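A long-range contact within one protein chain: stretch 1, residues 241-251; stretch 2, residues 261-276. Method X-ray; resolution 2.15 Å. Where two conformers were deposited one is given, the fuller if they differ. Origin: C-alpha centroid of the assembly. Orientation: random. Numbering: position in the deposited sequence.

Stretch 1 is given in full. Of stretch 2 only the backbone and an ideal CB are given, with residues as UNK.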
# COMPACT_ATOMS: atom_id res chain seq x y z
N ASP B 241 -24.59 16.18 -0.61
CA ASP B 241 -23.58 17.03 0.01
C ASP B 241 -22.22 16.53 -0.42
O ASP B 241 -21.88 15.37 -0.18
CB ASP B 241 -23.72 16.98 1.55
CG ASP B 241 -22.64 17.80 2.27
OD1 ASP B 241 -21.98 18.66 1.63
OD2 ASP B 241 -22.50 17.58 3.50
N ALA B 242 -21.45 17.40 -1.06
CA ALA B 242 -20.10 17.07 -1.53
C ALA B 242 -19.20 16.52 -0.41
O ALA B 242 -18.31 15.69 -0.66
CB ALA B 242 -19.45 18.31 -2.20
N GLU B 243 -19.43 17.00 0.81
CA GLU B 243 -18.62 16.60 1.95
C GLU B 243 -19.02 15.25 2.57
O GLU B 243 -18.43 14.83 3.56
CB GLU B 243 -18.64 17.71 3.02
CG GLU B 243 -17.91 19.01 2.56
CD GLU B 243 -16.45 18.75 2.15
OE1 GLU B 243 -15.72 18.11 2.94
OE2 GLU B 243 -16.05 19.15 1.03
N ASN B 244 -19.98 14.55 1.97
CA ASN B 244 -20.25 13.18 2.33
C ASN B 244 -20.05 12.22 1.16
O ASN B 244 -20.62 11.14 1.17
CB ASN B 244 -21.68 13.03 2.88
CG ASN B 244 -21.94 13.92 4.09
OD1 ASN B 244 -22.84 14.77 4.07
ND2 ASN B 244 -21.17 13.71 5.15
N VAL B 245 -19.25 12.62 0.17
CA VAL B 245 -18.94 11.76 -0.92
C VAL B 245 -17.42 11.69 -1.09
O VAL B 245 -16.72 12.71 -1.03
CB VAL B 245 -19.58 12.25 -2.23
CG1 VAL B 245 -19.23 11.31 -3.40
CG2 VAL B 245 -21.12 12.40 -2.07
N VAL B 246 -16.93 10.48 -1.27
CA VAL B 246 -15.57 10.25 -1.71
C VAL B 246 -15.65 9.46 -3.01
O VAL B 246 -16.34 8.46 -3.09
CB VAL B 246 -14.78 9.48 -0.65
CG1 VAL B 246 -13.39 9.11 -1.16
CG2 VAL B 246 -14.69 10.31 0.63
N THR B 247 -14.99 9.97 -4.04
CA THR B 247 -14.92 9.30 -5.32
C THR B 247 -13.51 8.82 -5.49
O THR B 247 -12.56 9.55 -5.17
CB THR B 247 -15.26 10.25 -6.46
OG1 THR B 247 -16.55 10.83 -6.22
CG2 THR B 247 -15.30 9.51 -7.82
N ILE B 248 -13.36 7.59 -5.96
CA ILE B 248 -12.05 7.03 -6.20
C ILE B 248 -11.95 6.56 -7.62
O ILE B 248 -12.90 6.10 -8.19
CB ILE B 248 -11.68 5.90 -5.18
CG1 ILE B 248 -12.46 4.62 -5.42
CG2 ILE B 248 -11.91 6.38 -3.70
CD1 ILE B 248 -12.12 3.50 -4.34
N MSE B 249 -10.79 6.77 -8.22
CA MSE B 249 -10.49 6.28 -9.53
C MSE B 249 -9.00 6.47 -9.78
O MSE B 249 -8.29 7.03 -8.96
CB MSE B 249 -11.31 7.01 -10.62
CG MSE B 249 -11.14 8.52 -10.64
SE MSE B 249 -12.27 9.33 -11.93
CE MSE B 249 -11.51 8.53 -13.52
N GLY B 250 -8.53 5.96 -10.92
CA GLY B 250 -7.14 6.08 -11.28
C GLY B 250 -6.85 5.55 -12.68
O GLY B 250 -7.76 5.15 -13.40
N PRO B 251 -5.57 5.52 -13.06
CA PRO B 251 -5.12 5.13 -14.37
C PRO B 251 -4.71 3.67 -14.55
O PRO B 251 -4.08 3.34 -15.56
CB PRO B 251 -3.90 6.01 -14.57
CG PRO B 251 -3.34 6.12 -13.22
CD PRO B 251 -4.50 6.20 -12.32
N UNK B 261 1.09 1.47 -10.04
CA UNK B 261 0.34 1.41 -8.77
C UNK B 261 -0.12 2.83 -8.25
O UNK B 261 0.38 3.32 -7.22
CB UNK B 261 1.22 0.73 -7.71
N UNK B 262 -1.09 3.43 -8.95
CA UNK B 262 -1.55 4.78 -8.67
C UNK B 262 -3.05 4.85 -8.66
O UNK B 262 -3.71 4.23 -9.48
CB UNK B 262 -0.99 5.77 -9.69
N UNK B 263 -3.59 5.58 -7.68
CA UNK B 263 -4.99 5.90 -7.64
C UNK B 263 -5.15 7.22 -6.99
O UNK B 263 -4.19 7.77 -6.44
CB UNK B 263 -5.80 4.83 -6.91
N UNK B 264 -6.36 7.75 -7.05
CA UNK B 264 -6.69 8.96 -6.29
C UNK B 264 -8.02 8.83 -5.64
O UNK B 264 -8.88 8.04 -6.09
CB UNK B 264 -6.67 10.20 -7.19
N UNK B 265 -8.20 9.61 -4.57
CA UNK B 265 -9.50 9.79 -3.94
C UNK B 265 -9.73 11.28 -3.72
O UNK B 265 -8.79 12.03 -3.43
CB UNK B 265 -9.59 9.02 -2.62
N UNK B 266 -10.97 11.71 -3.88
CA UNK B 266 -11.30 13.11 -3.72
C UNK B 266 -12.71 13.33 -3.30
O UNK B 266 -13.60 12.50 -3.57
CB UNK B 266 -11.04 13.87 -5.02
N UNK B 267 -12.92 14.45 -2.63
CA UNK B 267 -14.18 14.74 -2.01
C UNK B 267 -13.98 15.17 -0.58
O UNK B 267 -13.17 16.05 -0.30
CB UNK B 267 -15.11 13.53 -2.08
N UNK B 268 -14.75 14.53 0.33
CA UNK B 268 -14.92 15.02 1.69
C UNK B 268 -13.60 15.34 2.39
O UNK B 268 -12.74 14.46 2.52
CB UNK B 268 -15.69 13.99 2.51
N UNK B 269 -13.47 16.57 2.88
CA UNK B 269 -12.24 16.94 3.53
C UNK B 269 -12.00 16.17 4.85
O UNK B 269 -10.87 15.75 5.10
CB UNK B 269 -12.25 18.45 3.79
N UNK B 270 -13.05 15.95 5.65
CA UNK B 270 -12.91 15.20 6.88
C UNK B 270 -12.46 13.76 6.58
O UNK B 270 -11.56 13.25 7.22
CB UNK B 270 -14.23 15.21 7.66
N UNK B 271 -13.04 13.13 5.57
CA UNK B 271 -12.71 11.75 5.29
C UNK B 271 -11.32 11.62 4.64
O UNK B 271 -10.54 10.75 5.00
CB UNK B 271 -13.78 11.14 4.39
N UNK B 272 -11.03 12.51 3.70
CA UNK B 272 -9.72 12.56 3.05
C UNK B 272 -8.61 12.82 4.09
O UNK B 272 -7.59 12.18 4.05
CB UNK B 272 -9.71 13.64 1.97
N UNK B 273 -8.85 13.73 5.04
CA UNK B 273 -7.86 13.97 6.12
C UNK B 273 -7.58 12.68 6.96
O UNK B 273 -6.44 12.37 7.27
CB UNK B 273 -8.37 15.08 7.04
N UNK B 274 -8.64 11.94 7.28
CA UNK B 274 -8.49 10.64 7.94
C UNK B 274 -7.68 9.64 7.09
O UNK B 274 -6.76 9.01 7.60
CB UNK B 274 -9.87 10.06 8.25
N UNK B 275 -8.00 9.55 5.79
CA UNK B 275 -7.32 8.63 4.87
C UNK B 275 -5.81 8.96 4.76
O UNK B 275 -4.98 8.06 4.63
CB UNK B 275 -7.98 8.69 3.49
N UNK B 276 -5.48 10.26 4.83
CA UNK B 276 -4.09 10.76 4.82
C UNK B 276 -3.34 10.31 6.04
O UNK B 276 -2.20 9.86 5.96
CB UNK B 276 -4.06 12.29 4.74

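Position 261 has positive phi (64°) and a CB that points away from stretch 1, which therefore sets no preference; the residue is Arg 261. At 262 the CB points sideways, near Pro 251, so any apolar side chain would suit. Leu 262 lays its CB 4.2 Å from Pro 251 CG.

From 263 to 267 the backbone runs antiparallel to strand 245-249. An ideal CB at 263 meets nothing closer than Met 249 O at 3.9 Å, so small residues fit and glycine is not compelled; Gly 263 is found. Position 264 pairs with Met 249 through two backbone hydrogen bonds, its CB on the same face as the Met 249 side chain. An apolar residue would suit, and Val 264 places CG2 4.4 Å from Met 249 CG.

The CB of 265 falls on the other face, 3.7 Å from Ile 248 CG2 and 4.1 Å from Val 246 CG1. These methyls favour an apolar residue, and Ala 265 meets both with its CB alone. Position 266 returns to the face of Thr 247 and Met 249, where a large apolar side chain could span the two. Phe 266 does so: Thr 247 CB lies over the ring face, 4.2 Å from the centroid of the Phe 266 ring, while Met 249 CG sits at the edge, 4.1 Å from Phe 266 CE1.

At 267, phi/psi of 130/-130 would jam a CB against the preceding carbonyl, and an ideal CB would lie 2.1 Å from Val 245 O. Both demand glycine, and Gly 267 is present.

Position 268 donates its N to Val 245 O, and its CB is 3.0 Å from Glu 243 O, an acceptor within reach of a short hydroxyl; Ser or Thr would be natural, as would Asp or Asn for capping the following helix. Ser 268 donates OG to Glu 243 O (2.8 Å) and accepts a weak capping bond from 271 N.

The amide of 269 donates to Glu 243 OE1, whose carboxylate invites Lys or Arg. Arg 269 forms a salt bridge, NH2 to Glu 243 OE2 at 3.0 Å, with the oxygen over the guanidinium face.

The CB of 270 meets only open space, and Ala 270 occupies it. That of 271 points toward Val 246 CG2, favouring an aliphatic; Ile 271 brings CG2 to 3.8 Å from Val 246 CG2.

Positions 272, 273, 274 and 276 are unconstrained by stretch 1: Ile 272, Ala 273, Arg 274 and Glu 276. The CB of 275 points toward stretch 1 from a distance, suiting a long apolar chain; Met 275, a selenomethionine, extends SE to 4.3 Å from Val 246 CG1.

Stretch 2 (261-276) RLGVAFGSRAIIARME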
# COMPACT_ATOMS: atom_id res chain seq x y z
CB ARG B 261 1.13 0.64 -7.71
CG ARG B 261 0.25 0.11 -6.49
CD ARG B 261 -0.05 -1.38 -6.63
NE ARG B 261 -0.76 -1.67 -7.87
CZ ARG B 261 -2.07 -1.60 -8.05
NH1 ARG B 261 -2.90 -1.37 -7.04
NH2 ARG B 261 -2.55 -1.79 -9.26
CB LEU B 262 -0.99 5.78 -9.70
CG LEU B 262 0.52 5.86 -9.73
CD1 LEU B 262 0.98 6.41 -11.05
CD2 LEU B 262 1.03 6.71 -8.54
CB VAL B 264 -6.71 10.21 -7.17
CG1 VAL B 264 -5.33 10.48 -7.76
CG2 VAL B 264 -7.82 10.10 -8.25
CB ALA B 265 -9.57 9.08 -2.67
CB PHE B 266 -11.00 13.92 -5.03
CG PHE B 266 -11.55 13.28 -6.31
CD1 PHE B 266 -10.83 12.27 -6.98
CD2 PHE B 266 -12.71 13.76 -6.89
CE1 PHE B 266 -11.29 11.74 -8.17
CE2 PHE B 266 -13.19 13.22 -8.07
CZ PHE B 266 -12.47 12.22 -8.73
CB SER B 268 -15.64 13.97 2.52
OG SER B 268 -15.73 14.40 3.86
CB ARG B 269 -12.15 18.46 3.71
CG ARG B 269 -11.90 19.17 2.38
CD ARG B 269 -11.89 20.65 2.53
NE ARG B 269 -13.24 21.18 2.50
CZ ARG B 269 -13.90 21.47 1.39
NH1 ARG B 269 -13.33 21.27 0.20
NH2 ARG B 269 -15.13 21.94 1.47
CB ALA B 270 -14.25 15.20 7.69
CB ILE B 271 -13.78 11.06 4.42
CG1 ILE B 271 -15.15 11.03 5.15
CG2 ILE B 271 -13.32 9.65 4.06
CD1 ILE B 271 -16.34 10.59 4.27
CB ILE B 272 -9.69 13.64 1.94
CG1 ILE B 272 -10.57 13.21 0.74
CG2 ILE B 272 -8.25 13.94 1.50
CD1 ILE B 272 -9.88 12.38 -0.23
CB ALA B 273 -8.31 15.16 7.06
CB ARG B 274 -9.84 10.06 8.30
CG ARG B 274 -10.56 10.86 9.40
CD ARG B 274 -11.60 10.04 10.11
NE ARG B 274 -12.79 9.79 9.31
CZ ARG B 274 -14.01 10.32 9.52
NH1 ARG B 274 -14.24 11.21 10.49
NH2 ARG B 274 -15.02 9.95 8.74
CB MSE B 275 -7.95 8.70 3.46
CG MSE B 275 -9.42 8.23 3.38
SE MSE B 275 -10.22 8.62 1.67
CE MSE B 275 -9.05 7.54 0.61
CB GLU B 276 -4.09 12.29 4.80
CG GLU B 276 -2.69 12.93 4.66
CD GLU B 276 -2.05 13.30 5.99
OE1 GLU B 276 -2.55 14.22 6.67
OE2 GLU B 276 -1.01 12.70 6.33
O HOH W 1 -15.59 17.52 5.40
O HOH W 2 -13.60 18.68 -0.78
O HOH W 3 -16.08 13.09 -4.37
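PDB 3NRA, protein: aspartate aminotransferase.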